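Local coordinates for 4-amino-4-deoxy-L-arabinose transferase or related glycosyltransferases of PMT family (Cupriavidus metallidurans, PDB 5EZM), which is a membrane glycosyltransferase of the GT-C fold that probably transfers 4-amino-4-deoxy-L-arabinose from a lipid carrier to lipid A, at residues A[488-493]-A[564-568]. Sequence-based numbering, arbitrary orientation.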
ATOM      1  N   MET A 488       1.885  -3.176 -24.460  1.00 68.39           N
ATOM      2  CA  MET A 488       1.885  -2.155 -23.418  1.00 68.55           C
ATOM      3  C   MET A 488       0.734  -2.441 -22.470  1.00 68.41           C
ATOM      4  O   MET A 488      -0.430  -2.421 -22.884  1.00 69.90           O
ATOM      5  CB  MET A 488       1.762  -0.747 -24.008  1.00 67.39           C
ATOM      6  CG  MET A 488       1.330   0.305 -22.996  1.00 65.53           C
ATOM      7  SD  MET A 488       1.592   2.003 -23.547  1.00 67.08           S
ATOM      8  CE  MET A 488       3.340   2.214 -23.215  1.00 69.09           C
ATOM      9  N   LEU A 489       1.058  -2.713 -21.210  1.00 65.39           N
ATOM     10  CA  LEU A 489       0.053  -2.934 -20.175  1.00 60.40           C
ATOM     11  C   LEU A 489      -0.131  -1.609 -19.449  1.00 59.99           C
ATOM     12  O   LEU A 489       0.513  -1.339 -18.435  1.00 64.67           O
ATOM     13  CB  LEU A 489       0.468  -4.053 -19.226  1.00 58.17           C
ATOM     14  CG  LEU A 489      -0.523  -4.380 -18.105  1.00 52.74           C
ATOM     15  CD1 LEU A 489      -1.931  -4.548 -18.660  1.00 46.76           C
ATOM     16  CD2 LEU A 489      -0.087  -5.630 -17.344  1.00 55.50           C
ATOM     17  N   ASP A 490      -1.005  -0.767 -19.990  1.00 56.79           N
ATOM     18  CA  ASP A 490      -1.317   0.501 -19.346  1.00 56.43           C
ATOM     19  C   ASP A 490      -2.151   0.235 -18.100  1.00 56.83           C
ATOM     20  O   ASP A 490      -3.231  -0.358 -18.182  1.00 56.53           O
ATOM     21  CB  ASP A 490      -2.059   1.420 -20.311  1.00 54.03           C
ATOM     22  CG  ASP A 490      -1.929   2.878 -19.935  1.00 56.94           C
ATOM     23  OD1 ASP A 490      -1.774   3.709 -20.852  1.00 59.45           O
ATOM     24  OD2 ASP A 490      -1.971   3.197 -18.726  1.00 58.88           O
ATOM     25  N   HIS A 491      -1.653   0.666 -16.944  1.00 58.58           N
ATOM     26  CA  HIS A 491      -2.298   0.332 -15.683  1.00 60.91           C
ATOM     27  C   HIS A 491      -3.303   1.375 -15.213  1.00 62.19           C
ATOM     28  O   HIS A 491      -4.108   1.074 -14.324  1.00 63.33           O
ATOM     29  CB  HIS A 491      -1.246   0.129 -14.592  1.00 62.60           C
ATOM     30  CG  HIS A 491      -0.394  -1.086 -14.790  1.00 62.06           C
ATOM     31  ND1 HIS A 491      -0.841  -2.360 -14.514  1.00 61.40           N
ATOM     32  CD2 HIS A 491       0.880  -1.219 -15.224  1.00 62.31           C
ATOM     33  CE1 HIS A 491       0.123  -3.227 -14.770  1.00 62.38           C
ATOM     34  NE2 HIS A 491       1.179  -2.559 -15.201  1.00 63.41           N
ATOM     35  N   THR A 492      -3.287   2.579 -15.774  1.00 61.00           N
ATOM     36  CA  THR A 492      -4.155   3.649 -15.297  1.00 59.60           C
ATOM     37  C   THR A 492      -5.163   4.124 -16.327  1.00 59.19           C
ATOM     38  O   THR A 492      -6.292   4.463 -15.960  1.00 59.77           O
ATOM     39  CB  THR A 492      -3.314   4.841 -14.833  1.00 62.21           C
ATOM     40  OG1 THR A 492      -2.476   5.280 -15.909  1.00 63.85           O
ATOM     41  CG2 THR A 492      -2.450   4.449 -13.647  1.00 63.80           C
ATOM     42  N   LEU A 493      -4.791   4.168 -17.606  1.00 59.83           N
ATOM     43  CA  LEU A 493      -5.703   4.691 -18.621  1.00 59.15           C
ATOM     44  C   LEU A 493      -6.967   3.852 -18.793  1.00 57.61           C
ATOM     45  O   LEU A 493      -8.052   4.449 -18.915  1.00 58.69           O
ATOM     46  CB  LEU A 493      -4.968   4.844 -19.959  1.00 56.87           C
ATOM     47  CG  LEU A 493      -5.790   5.457 -21.097  1.00 53.23           C
ATOM     48  CD1 LEU A 493      -6.175   6.886 -20.762  1.00 54.58           C
ATOM     49  CD2 LEU A 493      -5.025   5.404 -22.403  1.00 51.46           C
ATOM     50  N   ARG A 564       3.865   9.310 -22.231  1.00 77.35           N
ATOM     51  CA  ARG A 564       4.107   7.888 -22.060  1.00 79.98           C
ATOM     52  C   ARG A 564       3.324   7.002 -23.017  1.00 77.54           C
ATOM     53  O   ARG A 564       3.588   5.794 -23.062  1.00 79.23           O
ATOM     54  CB  ARG A 564       3.787   7.462 -20.617  1.00 84.07           C
ATOM     55  CG  ARG A 564       4.662   8.129 -19.563  1.00 93.28           C
ATOM     56  CD  ARG A 564       4.383   7.590 -18.162  1.00 99.98           C
ATOM     57  NE  ARG A 564       4.626   6.152 -18.065  1.00105.83           N
ATOM     58  CZ  ARG A 564       3.670   5.226 -18.077  1.00107.81           C
ATOM     59  NH1 ARG A 564       2.398   5.585 -18.177  1.00107.17           N
ATOM     60  NH2 ARG A 564       3.985   3.941 -17.988  1.00109.35           N
ATOM     61  N   ARG A 565       2.382   7.548 -23.782  1.00 72.24           N
ATOM     62  CA  ARG A 565       1.521   6.706 -24.596  1.00 67.97           C
ATOM     63  C   ARG A 565       1.047   7.470 -25.824  1.00 69.88           C
ATOM     64  O   ARG A 565       0.877   8.693 -25.797  1.00 73.15           O
ATOM     65  CB  ARG A 565       0.317   6.193 -23.784  1.00 64.39           C
ATOM     66  CG  ARG A 565      -0.392   7.277 -22.989  1.00 61.99           C
ATOM     67  CD  ARG A 565      -1.612   6.781 -22.219  1.00 56.36           C
ATOM     68  NE  ARG A 565      -1.284   5.982 -21.042  1.00 53.01           N
ATOM     69  CZ  ARG A 565      -0.836   6.473 -19.887  1.00 53.33           C
ATOM     70  NH1 ARG A 565      -0.626   7.776 -19.737  1.00 51.44           N
ATOM     71  NH2 ARG A 565      -0.582   5.652 -18.875  1.00 55.04           N
ATOM     72  N   VAL A 566       0.864   6.721 -26.908  1.00 65.93           N
ATOM     73  CA  VAL A 566       0.215   7.178 -28.129  1.00 63.56           C
ATOM     74  C   VAL A 566      -1.043   6.340 -28.308  1.00 62.44           C
ATOM     75  O   VAL A 566      -0.994   5.107 -28.187  1.00 65.27           O
ATOM     76  CB  VAL A 566       1.139   7.042 -29.354  1.00 62.16           C
ATOM     77  CG1 VAL A 566       0.476   7.624 -30.595  1.00 63.02           C
ATOM     78  CG2 VAL A 566       2.482   7.700 -29.092  1.00 62.11           C
ATOM     79  N   VAL A 567      -2.163   7.005 -28.579  1.00 58.07           N
ATOM     80  CA  VAL A 567      -3.461   6.358 -28.728  1.00 57.55           C
ATOM     81  C   VAL A 567      -3.977   6.659 -30.125  1.00 61.33           C
ATOM     82  O   VAL A 567      -4.199   7.829 -30.474  1.00 64.73           O
ATOM     83  CB  VAL A 567      -4.464   6.825 -27.662  1.00 56.12           C
ATOM     84  CG1 VAL A 567      -5.786   6.089 -27.828  1.00 54.15           C
ATOM     85  CG2 VAL A 567      -3.892   6.611 -26.268  1.00 56.02           C
ATOM     86  N   VAL A 568      -4.189   5.603 -30.913  1.00 59.54           N
ATOM     87  CA  VAL A 568      -4.484   5.720 -32.334  1.00 58.13           C
ATOM     88  C   VAL A 568      -5.779   4.979 -32.651  1.00 57.63           C
ATOM     89  O   VAL A 568      -6.313   4.225 -31.835  1.00 55.28           O
ATOM     90  CB  VAL A 568      -3.334   5.178 -33.204  1.00 56.48           C
ATOM     91  CG1 VAL A 568      -2.037   5.906 -32.883  1.00 58.30           C
ATOM     92  CG2 VAL A 568      -3.173   3.684 -32.982  1.00 52.90           C
TER
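The carboxylate of Asp490 sits at the edge of the Arg565 guanidinium, the two flat groups nearly coplanar, 23° apart, while Leu493 CB and Thr492 OG1 approach that guanidinium obliquely. In this salt bridge the sound bond runs from Arg565 NH2 to Asp490 OD2 at 2.8 Å, on the syn side of the oxygen; Arg565 NE to Asp490 OD1, modelled at 2.3 Å, is implausibly short, so its exact length is doubtful. Asp490 OD2 also caps the helix that follows. Thr492 N reaches Asp490 OD2 from the anti side at 3.3 Å, and Leu493 N meets the same Asp490 OD2 from above the carboxylate plane at 3.2 Å. This buried oxygen thus takes three donors, which should help keep the carboxylate from rotating. Both segments belong to the C-terminal domain of the aminoarabinose transferase, where the pair ties the loop after strand 483-486 to the residue just before strand 566-569, two strands of one mixed sheet. Arg565 bends at chi3 (73°), turning its guanidinium toward Asp490; its NH1 is held by Asp562 and the carbonyl of Ala464, and Thr492 OG1 bonds to the carbonyl of Ser465. Leu493 slants across the arginine, its CD2 touching Arg565 CD at 3.7 Å and Val567 CG2 at 4.2 Å. Met488 CE reaches Arg564 O at 3.6 Å.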